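Local coordinates for phosphotriesterase homology protein (Escherichia coli, PDB 1BF6) that binds two zinc ions and hydrolyses phosphorylated glyceryl acetates, with further activity on aromatic acetates and propionates, at residues 203-207 against 285-290; 8-13 against 238-244; 82-86 against 133-137; 122-127 against 139-143. Residue numbers count along the deposited sequence, not the author numbering.

In the fold
The four contacts lie in one TIM-barrel chain of the phosphotriesterase family. Contact 2 closes the barrel, because it joins the first strand, 7-12, to the last, 237-239. Contacts 3 and 4 fall between its two segments. They interleave along the chain, share helix 134-150 and have centres about 8 Å apart. Contact 1 comes from the later part of the chain and crosses contact 2, whose centre is about 12 Å away. Strands 204-207 and 237-239 are neighbours in the sheet that also holds strand 122-126 of contact 4. Contacts 2 and 4 meet at one zinc ion. The metal site therefore depends on strand ends and following loops from distant parts of the sequence.

Contact 1 of 4, residues 203-207 against 285-290; sequences AYVQF and NPSQFF
Tyr-204 and Phe-289 make most of this buried contact. Strand 204-207 is extended, with Tyr-204 at phi/psi -96/151°. Helix 285-289 crosses it nearer antiparallel, at a signed angle of -135° between N-to-C directions, the axes 11.5 Å apart at closest approach. Tyr-204 and Phe-289 are the nearest pair, CA to CA 8.7 Å. Both point their CA-to-CB bonds toward the other segment. Tyr-204 takes chi1 m with chi2 74°, Phe-289 chi1 t with chi2 -87°. The rings form an edge-to-face (T-shaped) pair, the edge of Phe-289 on the face of Tyr-204. The centroids are 4.9 Å apart, the planes at 64°. Tyr-204 CD1 and Phe-289 CD2 come to 3.4 Å. Asn-285 lies at the edge of the tyrosine ring, its CB 4.4 Å from Tyr-204 CE2. Its ND2 bonds to the carbonyls of Leu-234 and Val-237. This is aromatic packing of the C-terminal helix 275-289 on a barrel strand. Phe-289 also makes a cation-pi contact with Arg-180, while Phe-290 packs on strands 7-12 and 237-239.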
loop_
_atom_site.group_PDB
_atom_site.type_symbol
_atom_site.label_atom_id
_atom_site.label_comp_id
_atom_site.label_asym_id
_atom_site.label_seq_id
_atom_site.Cartn_x
_atom_site.Cartn_y
_atom_site.Cartn_z
ATOM N N ALA A 203 14.239 -4.029 -5.088
ATOM C CA ALA A 203 12.861 -3.702 -4.767
ATOM C C ALA A 203 12.747 -2.461 -3.860
ATOM O O ALA A 203 13.761 -1.982 -3.325
ATOM C CB ALA A 203 12.191 -4.911 -4.095
ATOM N N TYR A 204 11.543 -1.884 -3.805
ATOM C CA TYR A 204 11.260 -0.753 -2.907
ATOM C C TYR A 204 10.632 -1.378 -1.656
ATOM O O TYR A 204 10.041 -2.472 -1.722
ATOM C CB TYR A 204 10.264 0.225 -3.509
ATOM C CG TYR A 204 10.848 1.163 -4.537
ATOM C CD1 TYR A 204 11.174 0.713 -5.814
ATOM C CD2 TYR A 204 11.027 2.523 -4.246
ATOM C CE1 TYR A 204 11.659 1.584 -6.783
ATOM C CE2 TYR A 204 11.510 3.414 -5.209
ATOM C CZ TYR A 204 11.826 2.932 -6.481
ATOM O OH TYR A 204 12.299 3.789 -7.450
ATOM N N VAL A 205 10.820 -0.725 -0.512
ATOM C CA VAL A 205 10.271 -1.194 0.761
ATOM C C VAL A 205 9.393 -0.100 1.377
ATOM O O VAL A 205 9.593 1.095 1.124
ATOM C CB VAL A 205 11.378 -1.612 1.763
ATOM C CG1 VAL A 205 12.109 -2.862 1.257
ATOM C CG2 VAL A 205 12.369 -0.450 1.994
ATOM N N GLN A 206 8.401 -0.518 2.160
ATOM C CA GLN A 206 7.495 0.427 2.787
ATOM C C GLN A 206 7.376 0.346 4.302
ATOM O O GLN A 206 7.347 -0.736 4.884
ATOM C CB GLN A 206 6.107 0.304 2.182
ATOM C CG GLN A 206 6.040 0.793 0.767
ATOM C CD GLN A 206 4.725 0.513 0.100
ATOM O OE1 GLN A 206 3.757 0.031 0.726
ATOM N NE2 GLN A 206 4.676 0.792 -1.192
ATOM N N PHE A 207 7.425 1.524 4.927
ATOM C CA PHE A 207 7.232 1.679 6.363
ATOM C C PHE A 207 5.841 2.305 6.307
ATOM O O PHE A 207 5.685 3.535 6.281
ATOM C CB PHE A 207 8.260 2.654 6.973
ATOM C CG PHE A 207 9.642 2.055 7.173
ATOM C CD1 PHE A 207 10.345 1.478 6.107
ATOM C CD2 PHE A 207 10.248 2.076 8.431
ATOM C CE1 PHE A 207 11.625 0.929 6.297
ATOM C CE2 PHE A 207 11.523 1.532 8.630
ATOM C CZ PHE A 207 12.216 0.954 7.559
ATOM N N ASN A 285 10.369 9.410 -4.590
ATOM C CA ASN A 285 10.152 7.973 -4.754
ATOM C C ASN A 285 8.805 7.597 -5.381
ATOM O O ASN A 285 8.775 6.873 -6.369
ATOM C CB ASN A 285 10.378 7.221 -3.428
ATOM C CG ASN A 285 11.837 7.181 -3.019
ATOM O OD1 ASN A 285 12.717 7.632 -3.753
ATOM N ND2 ASN A 285 12.102 6.638 -1.844
ATOM N N PRO A 286 7.680 8.094 -4.834
ATOM C CA PRO A 286 6.365 7.764 -5.401
ATOM C C PRO A 286 6.210 8.218 -6.855
ATOM O O PRO A 286 5.637 7.501 -7.684
ATOM C CB PRO A 286 5.403 8.527 -4.497
ATOM C CG PRO A 286 6.099 8.538 -3.187
ATOM C CD PRO A 286 7.526 8.851 -3.575
ATOM N N SER A 287 6.683 9.430 -7.147
ATOM C CA SER A 287 6.609 9.972 -8.501
ATOM C C SER A 287 7.356 9.070 -9.488
ATOM O O SER A 287 6.904 8.880 -10.608
ATOM C CB SER A 287 7.194 11.385 -8.544
ATOM O OG SER A 287 6.426 12.271 -7.743
ATOM N N GLN A 288 8.476 8.500 -9.053
ATOM C CA GLN A 288 9.277 7.617 -9.898
ATOM C C GLN A 288 8.681 6.212 -9.986
ATOM O O GLN A 288 8.737 5.574 -11.043
ATOM C CB GLN A 288 10.711 7.506 -9.354
ATOM C CG GLN A 288 11.447 8.840 -9.206
ATOM C CD GLN A 288 12.795 8.723 -8.485
ATOM O OE1 GLN A 288 13.074 7.733 -7.795
ATOM N NE2 GLN A 288 13.631 9.751 -8.632
ATOM N N PHE A 289 8.062 5.754 -8.897
ATOM C CA PHE A 289 7.517 4.398 -8.835
ATOM C C PHE A 289 6.105 4.175 -9.360
ATOM O O PHE A 289 5.874 3.251 -10.151
ATOM C CB PHE A 289 7.630 3.863 -7.397
ATOM C CG PHE A 289 7.226 2.420 -7.242
ATOM C CD1 PHE A 289 5.890 2.073 -7.004
ATOM C CD2 PHE A 289 8.177 1.412 -7.333
ATOM C CE1 PHE A 289 5.512 0.732 -6.861
ATOM C CE2 PHE A 289 7.812 0.062 -7.191
ATOM C CZ PHE A 289 6.475 -0.273 -6.954
ATOM N N PHE A 290 5.169 5.008 -8.918
ATOM C CA PHE A 290 3.760 4.878 -9.283
ATOM C C PHE A 290 3.339 5.343 -10.656
ATOM O O PHE A 290 2.227 5.042 -11.100
ATOM C CB PHE A 290 2.869 5.520 -8.207
ATOM C CG PHE A 290 2.984 4.851 -6.875
ATOM C CD1 PHE A 290 2.526 3.542 -6.698
ATOM C CD2 PHE A 290 3.626 5.482 -5.818
ATOM C CE1 PHE A 290 2.717 2.869 -5.482
ATOM C CE2 PHE A 290 3.823 4.819 -4.595
ATOM C CZ PHE A 290 3.370 3.511 -4.427
#

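Contact 2 of 4, residues 8-13 against 238-244. With ZN (zinc ion), chain C; SO4 (sulfate ion), chain F.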
loop_
_atom_site.group_PDB
_atom_site.type_symbol
_atom_site.label_atom_id
_atom_site.label_comp_id
_atom_site.label_asym_id
_atom_site.label_seq_id
_atom_site.Cartn_x
_atom_site.Cartn_y
_atom_site.Cartn_z
ATOM N N THR A 8 2.853 11.693 -1.540
ATOM C CA THR A 8 2.068 10.498 -1.825
ATOM C C THR A 8 2.110 9.529 -0.641
ATOM O O THR A 8 3.190 9.216 -0.122
ATOM C CB THR A 8 2.625 9.750 -3.090
ATOM O OG1 THR A 8 2.512 10.585 -4.245
ATOM C CG2 THR A 8 1.867 8.439 -3.326
ATOM N N LEU A 9 0.930 9.095 -0.185
ATOM C CA LEU A 9 0.824 8.099 0.891
ATOM C C LEU A 9 0.768 6.795 0.080
ATOM O O LEU A 9 -0.191 6.549 -0.640
ATOM C CB LEU A 9 -0.455 8.306 1.709
ATOM C CG LEU A 9 -0.308 9.174 2.972
ATOM C CD1 LEU A 9 0.337 10.509 2.658
ATOM C CD2 LEU A 9 -1.666 9.360 3.636
ATOM N N ALA A 10 1.825 6.000 0.195
ATOM C CA ALA A 10 2.001 4.770 -0.585
ATOM C C ALA A 10 1.106 3.565 -0.308
ATOM O O ALA A 10 1.085 2.627 -1.107
ATOM C CB ALA A 10 3.468 4.341 -0.515
ATOM N N HIS A 11 0.363 3.585 0.797
ATOM C CA HIS A 11 -0.480 2.436 1.155
ATOM C C HIS A 11 -1.594 2.831 2.107
ATOM O O HIS A 11 -1.387 2.894 3.317
ATOM C CB HIS A 11 0.376 1.365 1.822
ATOM C CG HIS A 11 -0.345 0.072 2.050
ATOM N ND1 HIS A 11 0.011 -1.121 1.451
ATOM C CD2 HIS A 11 -1.436 -0.205 2.813
ATOM C CE1 HIS A 11 -0.840 -2.066 1.852
ATOM N NE2 HIS A 11 -1.731 -1.559 2.675
ATOM N N GLU A 12 -2.779 3.043 1.555
ATOM C CA GLU A 12 -3.933 3.444 2.342
ATOM C C GLU A 12 -5.218 2.782 1.873
ATOM O O GLU A 12 -5.275 2.162 0.805
ATOM C CB GLU A 12 -4.140 4.959 2.226
ATOM C CG GLU A 12 -2.986 5.809 2.727
ATOM C CD GLU A 12 -2.662 5.567 4.181
ATOM O OE1 GLU A 12 -3.555 5.151 4.952
ATOM O OE2 GLU A 12 -1.501 5.793 4.563
ATOM N N HIS A 13 -6.252 2.925 2.693
ATOM C CA HIS A 13 -7.575 2.437 2.365
ATOM C C HIS A 13 -8.514 3.593 2.600
ATOM O O HIS A 13 -8.438 4.227 3.652
ATOM C CB HIS A 13 -7.978 1.276 3.269
ATOM C CG HIS A 13 -7.137 0.064 3.077
ATOM N ND1 HIS A 13 -7.314 -0.837 2.049
ATOM C CD2 HIS A 13 -6.030 -0.343 3.741
ATOM C CE1 HIS A 13 -6.331 -1.730 2.113
ATOM N NE2 HIS A 13 -5.533 -1.467 3.123
ATOM N N MET A 238 9.432 4.077 0.941
ATOM C CA MET A 238 8.196 4.838 0.850
ATOM C C MET A 238 7.440 4.696 2.184
ATOM O O MET A 238 7.709 3.765 2.959
ATOM C CB MET A 238 7.372 4.452 -0.373
ATOM C CG MET A 238 8.091 4.837 -1.673
ATOM S SD MET A 238 7.095 4.754 -3.155
ATOM C CE MET A 238 6.952 2.978 -3.350
ATOM N N LEU A 239 6.524 5.629 2.449
ATOM C CA LEU A 239 5.811 5.684 3.731
ATOM C C LEU A 239 4.299 5.777 3.651
ATOM O O LEU A 239 3.748 6.271 2.669
ATOM C CB LEU A 239 6.301 6.922 4.515
ATOM C CG LEU A 239 7.810 7.194 4.641
ATOM C CD1 LEU A 239 8.027 8.570 5.282
ATOM C CD2 LEU A 239 8.496 6.128 5.454
ATOM N N SER A 240 3.641 5.341 4.735
ATOM C CA SER A 240 2.185 5.405 4.860
ATOM C C SER A 240 1.687 5.007 6.266
ATOM O O SER A 240 2.482 4.643 7.135
ATOM C CB SER A 240 1.492 4.554 3.782
ATOM O OG SER A 240 0.620 5.362 2.998
ATOM N N MET A 241 0.370 5.086 6.457
ATOM C CA MET A 241 -0.298 4.763 7.729
ATOM C C MET A 241 -1.103 3.450 7.671
ATOM O O MET A 241 -1.383 2.822 8.703
ATOM C CB MET A 241 -1.288 5.886 8.084
ATOM C CG MET A 241 -0.701 7.296 8.144
ATOM S SD MET A 241 0.486 7.429 9.441
ATOM C CE MET A 241 -0.588 7.259 10.861
ATOM N N ASP A 242 -1.498 3.059 6.458
ATOM C CA ASP A 242 -2.330 1.871 6.245
ATOM C C ASP A 242 -3.605 1.946 7.111
ATOM O O ASP A 242 -3.881 1.021 7.895
ATOM C CB ASP A 242 -1.564 0.578 6.546
ATOM C CG ASP A 242 -2.343 -0.672 6.154
ATOM O OD1 ASP A 242 -3.297 -0.558 5.351
ATOM O OD2 ASP A 242 -2.014 -1.746 6.666
ATOM N N ILE A 243 -4.331 3.067 7.009
ATOM C CA ILE A 243 -5.589 3.257 7.749
ATOM C C ILE A 243 -6.570 2.185 7.240
ATOM O O ILE A 243 -6.720 2.001 6.023
ATOM C CB ILE A 243 -6.189 4.670 7.520
ATOM C CG1 ILE A 243 -5.266 5.749 8.106
ATOM C CG2 ILE A 243 -7.583 4.767 8.112
ATOM C CD1 ILE A 243 -4.972 5.585 9.582
ATOM N N THR A 244 -7.217 1.488 8.173
ATOM C CA THR A 244 -8.144 0.404 7.839
ATOM C C THR A 244 -9.443 0.383 8.659
ATOM O O THR A 244 -10.388 -0.308 8.288
ATOM C CB THR A 244 -7.472 -0.979 8.063
ATOM O OG1 THR A 244 -7.069 -1.102 9.433
ATOM C CG2 THR A 244 -6.240 -1.168 7.174
HETATM ZN ZN ZN C . -3.622 -2.298 3.707
HETATM S S SO4 F . -5.352 -3.497 11.720
HETATM O O1 SO4 F . -5.885 -4.155 12.910
HETATM O O2 SO4 F . -6.423 -3.490 10.634
HETATM O O3 SO4 F . -4.952 -2.017 11.974
HETATM O O4 SO4 F . -4.088 -4.224 11.267
HETATM O O HOH W 1 5.852 7.594 0.341
#
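The two segments run nearly parallel, their end-to-end directions 23° apart. They begin as strands 8-9 and 238-239. Segment 8-13 then turns a corner at Ala-10 and His-11, and Asp-242 has positive phi (54/52°). Ala-10 N bonds to Leu-239 O at 3.1 Å. Beyond this, side chains carry most of the pairing, with one weak backbone bond, Asp-242 N to His-11 O at 3.1 Å. His-11 N donates to Ser-240 OG at 2.8 Å, and Ser-240 OG donates to Glu-12 OE2 at 2.7 Å. The buried Glu-12 carboxylate accepts hydrogen bonds from Met-241 N (to OE2, 2.8 Å) and Ile-243 N (to OE1, 3.0 Å). This joins the end of the first strand to the loop after the last, where the TIM barrel closes. One zinc ion lies here, bound by His-11 NE2 at 2.3 Å, His-13 NE2 at 2.2 Å and Asp-242 OD1 at 2.4 Å. Glu-124 completes its protein ligands. Two imidazoles and two carboxylates suit a divalent metal, consistent with metal-assisted ester hydrolysis.

Contact 3 of 4, residues 82-86 against 133-137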
loop_
_atom_site.group_PDB
_atom_site.type_symbol
_atom_site.label_atom_id
_atom_site.label_comp_id
_atom_site.label_asym_id
_atom_site.label_seq_id
_atom_site.Cartn_x
_atom_site.Cartn_y
_atom_site.Cartn_z
ATOM N N TYR A 82 -5.771 -9.815 -5.438
ATOM C CA TYR A 82 -6.381 -10.673 -4.421
ATOM C C TYR A 82 -5.530 -10.533 -3.159
ATOM O O TYR A 82 -4.296 -10.468 -3.226
ATOM C CB TYR A 82 -6.494 -12.127 -4.900
ATOM C CG TYR A 82 -7.670 -12.336 -5.840
ATOM C CD1 TYR A 82 -7.535 -12.140 -7.220
ATOM C CD2 TYR A 82 -8.932 -12.694 -5.345
ATOM C CE1 TYR A 82 -8.623 -12.286 -8.079
ATOM C CE2 TYR A 82 -10.029 -12.848 -6.196
ATOM C CZ TYR A 82 -9.870 -12.639 -7.563
ATOM O OH TYR A 82 -10.962 -12.736 -8.400
ATOM N N TYR A 83 -6.207 -10.499 -2.014
ATOM C CA TYR A 83 -5.588 -10.270 -0.708
ATOM C C TYR A 83 -4.645 -11.319 -0.112
ATOM O O TYR A 83 -3.435 -11.227 -0.282
ATOM C CB TYR A 83 -6.697 -9.877 0.266
ATOM C CG TYR A 83 -6.241 -9.257 1.570
ATOM C CD1 TYR A 83 -5.022 -8.593 1.671
ATOM C CD2 TYR A 83 -7.044 -9.348 2.707
ATOM C CE1 TYR A 83 -4.612 -8.040 2.877
ATOM C CE2 TYR A 83 -6.652 -8.799 3.909
ATOM C CZ TYR A 83 -5.435 -8.150 3.994
ATOM O OH TYR A 83 -5.045 -7.651 5.213
ATOM N N GLN A 84 -5.169 -12.231 0.700
ATOM C CA GLN A 84 -4.364 -13.292 1.297
ATOM C C GLN A 84 -5.257 -14.514 1.499
ATOM O O GLN A 84 -6.486 -14.421 1.385
ATOM C CB GLN A 84 -3.700 -12.868 2.610
ATOM C CG GLN A 84 -4.637 -12.294 3.632
ATOM C CD GLN A 84 -3.945 -12.046 4.945
ATOM O OE1 GLN A 84 -3.368 -12.956 5.535
ATOM N NE2 GLN A 84 -3.996 -10.806 5.415
ATOM N N ASP A 85 -4.622 -15.640 1.786
ATOM C CA ASP A 85 -5.310 -16.920 1.932
ATOM C C ASP A 85 -6.635 -16.933 2.684
ATOM O O ASP A 85 -7.667 -17.321 2.123
ATOM C CB ASP A 85 -4.373 -17.974 2.497
ATOM C CG ASP A 85 -4.819 -19.366 2.137
ATOM O OD1 ASP A 85 -4.511 -19.817 1.009
ATOM O OD2 ASP A 85 -5.534 -19.987 2.950
ATOM N N ALA A 86 -6.618 -16.439 3.918
ATOM C CA ALA A 86 -7.817 -16.419 4.749
ATOM C C ALA A 86 -8.981 -15.589 4.211
ATOM O O ALA A 86 -10.133 -15.856 4.549
ATOM C CB ALA A 86 -7.455 -15.982 6.163
ATOM N N THR A 133 1.125 -19.621 1.015
ATOM C CA THR A 133 0.265 -20.778 0.758
ATOM C C THR A 133 0.155 -21.022 -0.757
ATOM O O THR A 133 0.482 -20.144 -1.561
ATOM C CB THR A 133 -1.165 -20.533 1.295
ATOM O OG1 THR A 133 -1.824 -19.569 0.462
ATOM C CG2 THR A 133 -1.129 -20.019 2.742
ATOM N N PRO A 134 -0.283 -22.229 -1.163
ATOM C CA PRO A 134 -0.426 -22.531 -2.592
ATOM C C PRO A 134 -1.316 -21.512 -3.326
ATOM O O PRO A 134 -1.010 -21.115 -4.455
ATOM C CB PRO A 134 -1.064 -23.921 -2.572
ATOM C CG PRO A 134 -0.400 -24.558 -1.409
ATOM C CD PRO A 134 -0.443 -23.450 -0.352
ATOM N N LEU A 135 -2.405 -21.069 -2.695
ATOM C CA LEU A 135 -3.288 -20.096 -3.335
ATOM C C LEU A 135 -2.638 -18.718 -3.454
ATOM O O LEU A 135 -2.881 -17.989 -4.412
ATOM C CB LEU A 135 -4.624 -19.987 -2.601
ATOM C CG LEU A 135 -5.528 -21.223 -2.684
ATOM C CD1 LEU A 135 -6.821 -20.947 -1.922
ATOM C CD2 LEU A 135 -5.843 -21.537 -4.142
ATOM N N GLU A 136 -1.854 -18.343 -2.449
ATOM C CA GLU A 136 -1.146 -17.063 -2.490
ATOM C C GLU A 136 -0.083 -17.112 -3.600
ATOM O O GLU A 136 0.083 -16.146 -4.346
ATOM C CB GLU A 136 -0.512 -16.773 -1.132
ATOM C CG GLU A 136 -1.533 -16.262 -0.124
ATOM C CD GLU A 136 -1.068 -16.351 1.312
ATOM O OE1 GLU A 136 0.059 -16.814 1.579
ATOM O OE2 GLU A 136 -1.853 -15.951 2.191
ATOM N N GLU A 137 0.614 -18.242 -3.719
ATOM C CA GLU A 137 1.618 -18.407 -4.765
ATOM C C GLU A 137 0.971 -18.190 -6.133
ATOM O O GLU A 137 1.505 -17.464 -6.975
ATOM C CB GLU A 137 2.246 -19.797 -4.715
ATOM C CG GLU A 137 3.220 -20.039 -5.874
ATOM C CD GLU A 137 3.841 -21.417 -5.861
ATOM O OE1 GLU A 137 3.152 -22.391 -5.480
ATOM O OE2 GLU A 137 5.015 -21.532 -6.253
HETATM O O HOH W 2 -3.569 -22.287 -0.109
#
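This is a small polar contact between the loop that follows strand 75-80 and the N-terminus of helix 134-150. Asp-85 is at its centre, with its CA 6.1 Å from that of Glu-136. Asp-85 N donates to Glu-136 OE2 at 2.8 Å, nearly straight at 168°. In return, Thr-133 OG1 donates to Asp-85 OD1, also at 2.8 Å. Thr-133 is the N-cap of the helix and forms a capping box with Glu-136. Glu-136 N bonds to Thr-133 OG1 at 3.2 Å, and Thr-133 N bonds to Glu-136 OE1 at 3.1 Å. Both capping side chains thus also hold the loop. Glu-136 OE2 has a further partner in the hydroxyl of Ser-128. A water extends the link: it donates to Asp-85 OD1 at 2.9 Å and accepts from Leu-135 N at 3.1 Å. Gln-84 adds a lighter touch, with its CB 3.6 Å from Glu-136 OE2. The Gln-84 side chain comes to about 3 Å, nearest atoms, from that of the zinc ligand His-157.

Contact 4 of 4, residues 122-127 against 139-143; sequences IAEIGT and VFIAA. With ZN (zinc ion), chain C; ZN (zinc ion), chain D.
The peptide bond between Ala-123 and Glu-124 is cis, in the middle of strand 122-126. Ala-123 is almost fully extended (phi/psi -168/-178°), and Glu-124 follows at phi/psi -71/108°. Ile-122 and Ile-125, three residues apart, both point their CA-to-CB bonds toward helix 139-143. The N-to-C directions of strand and helix are 143° apart, so they run closer to antiparallel, and their axes approach to 9.2 Å. In register, Ile-122 CA is 6.7 Å from Ala-143 CA, and Ile-125 CA is 7.1 Å from Phe-140 CA. Ile-125, with chi1 p and chi2 t, fills the space between Phe-140 and Ala-143. Its CD1 sits over the Phe-140 ring in a CH-pi contact, 3.8 Å from the centroid and 10° off the normal. The same Ile-125 CD1 is 3.4 Å from Ala-143 CB. Phe-140 has chi1 at -92°, off the usual wells, and its CZ comes within 3.2 Å of Ile-125 O. Thr-127 CG2 is 3.7 Å from Phe-140 CE1. Ile-122 CG2 meets Ala-143 CB at 3.8 Å. Glu-124 takes no part in this packing. It bridges the two zinc ions: Glu-124 OE2 is 2.4 Å from the zinc of chain C and Glu-124 OE1 2.2 Å from that of chain D. The arrangement is the first strand and the helix of a TIM-barrel beta-alpha-beta unit (122-126, 134-150, 154-157), with the metal ligand on that strand.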
loop_
_atom_site.group_PDB
_atom_site.type_symbol
_atom_site.label_atom_id
_atom_site.label_comp_id
_atom_site.label_asym_id
_atom_site.label_seq_id
_atom_site.Cartn_x
_atom_site.Cartn_y
_atom_site.Cartn_z
ATOM N N ILE A 122 -1.246 -3.246 -9.239
ATOM C CA ILE A 122 -1.674 -4.611 -8.882
ATOM C C ILE A 122 -1.333 -4.649 -7.407
ATOM O O ILE A 122 -0.162 -4.741 -7.019
ATOM C CB ILE A 122 -0.867 -5.681 -9.641
ATOM C CG1 ILE A 122 -1.133 -5.566 -11.148
ATOM C CG2 ILE A 122 -1.182 -7.075 -9.082
ATOM C CD1 ILE A 122 -0.017 -6.115 -11.982
ATOM N N ALA A 123 -2.362 -4.662 -6.573
ATOM C CA ALA A 123 -2.077 -4.549 -5.136
ATOM C C ALA A 123 -3.310 -4.874 -4.285
ATOM O O ALA A 123 -4.365 -4.898 -4.877
ATOM C CB ALA A 123 -1.802 -3.052 -4.868
ATOM N N GLU A 124 -3.401 -4.832 -2.954
ATOM C CA GLU A 124 -2.377 -5.301 -2.128
ATOM C C GLU A 124 -2.292 -6.831 -2.180
ATOM O O GLU A 124 -3.323 -7.421 -1.834
ATOM C CB GLU A 124 -2.169 -4.822 -0.667
ATOM C CG GLU A 124 -3.390 -5.104 0.234
ATOM C CD GLU A 124 -3.001 -4.558 1.662
ATOM O OE1 GLU A 124 -2.038 -5.216 1.929
ATOM O OE2 GLU A 124 -3.898 -3.768 1.858
ATOM N N ILE A 125 -1.268 -7.396 -2.810
ATOM C CA ILE A 125 -1.206 -8.841 -2.898
ATOM C C ILE A 125 -0.383 -9.374 -1.751
ATOM O O ILE A 125 0.797 -9.053 -1.599
ATOM C CB ILE A 125 -0.764 -9.318 -4.315
ATOM C CG1 ILE A 125 0.650 -8.875 -4.642
ATOM C CG2 ILE A 125 -1.714 -8.716 -5.382
ATOM C CD1 ILE A 125 1.172 -9.479 -5.952
ATOM N N GLY A 126 -1.043 -10.139 -0.887
ATOM C CA GLY A 126 -0.355 -10.641 0.279
ATOM C C GLY A 126 -0.098 -12.114 0.473
ATOM O O GLY A 126 -0.570 -12.983 -0.272
ATOM N N THR A 127 0.733 -12.371 1.470
ATOM C CA THR A 127 1.079 -13.716 1.871
ATOM C C THR A 127 0.753 -13.822 3.363
ATOM O O THR A 127 0.587 -12.801 4.054
ATOM C CB THR A 127 2.563 -14.041 1.599
ATOM O OG1 THR A 127 3.391 -12.999 2.129
ATOM C CG2 THR A 127 2.817 -14.192 0.089
ATOM N N VAL A 139 -1.765 -16.525 -6.809
ATOM C CA VAL A 139 -2.116 -15.116 -6.983
ATOM C C VAL A 139 -0.859 -14.294 -7.375
ATOM O O VAL A 139 -0.926 -13.449 -8.258
ATOM C CB VAL A 139 -2.821 -14.541 -5.718
ATOM C CG1 VAL A 139 -2.856 -12.999 -5.767
ATOM C CG2 VAL A 139 -4.268 -15.069 -5.648
ATOM N N PHE A 140 0.272 -14.558 -6.732
ATOM C CA PHE A 140 1.508 -13.857 -7.065
ATOM C C PHE A 140 1.961 -14.160 -8.508
ATOM O O PHE A 140 2.482 -13.282 -9.200
ATOM C CB PHE A 140 2.606 -14.187 -6.062
ATOM C CG PHE A 140 2.671 -13.223 -4.901
ATOM C CD1 PHE A 140 1.686 -13.227 -3.916
ATOM C CD2 PHE A 140 3.693 -12.276 -4.819
ATOM C CE1 PHE A 140 1.708 -12.296 -2.864
ATOM C CE2 PHE A 140 3.726 -11.342 -3.769
ATOM C CZ PHE A 140 2.730 -11.353 -2.790
ATOM N N ILE A 141 1.743 -15.389 -8.976
ATOM C CA ILE A 141 2.117 -15.726 -10.356
ATOM C C ILE A 141 1.207 -14.968 -11.330
ATOM O O ILE A 141 1.674 -14.422 -12.335
ATOM C CB ILE A 141 2.086 -17.253 -10.607
ATOM C CG1 ILE A 141 3.185 -17.906 -9.779
ATOM C CG2 ILE A 141 2.300 -17.554 -12.106
ATOM C CD1 ILE A 141 3.072 -19.399 -9.634
ATOM N N ALA A 142 -0.084 -14.888 -11.001
ATOM C CA ALA A 142 -1.045 -14.167 -11.816
ATOM C C ALA A 142 -0.657 -12.687 -11.857
ATOM O O ALA A 142 -0.773 -12.043 -12.892
ATOM C CB ALA A 142 -2.451 -14.325 -11.245
ATOM N N ALA A 143 -0.206 -12.162 -10.718
ATOM C CA ALA A 143 0.203 -10.759 -10.622
ATOM C C ALA A 143 1.389 -10.522 -11.568
ATOM O O ALA A 143 1.392 -9.553 -12.326
ATOM C CB ALA A 143 0.579 -10.412 -9.176
HETATM ZN ZN ZN C . -3.622 -2.298 3.707
HETATM ZN ZN ZN D . -1.780 -5.067 4.108
#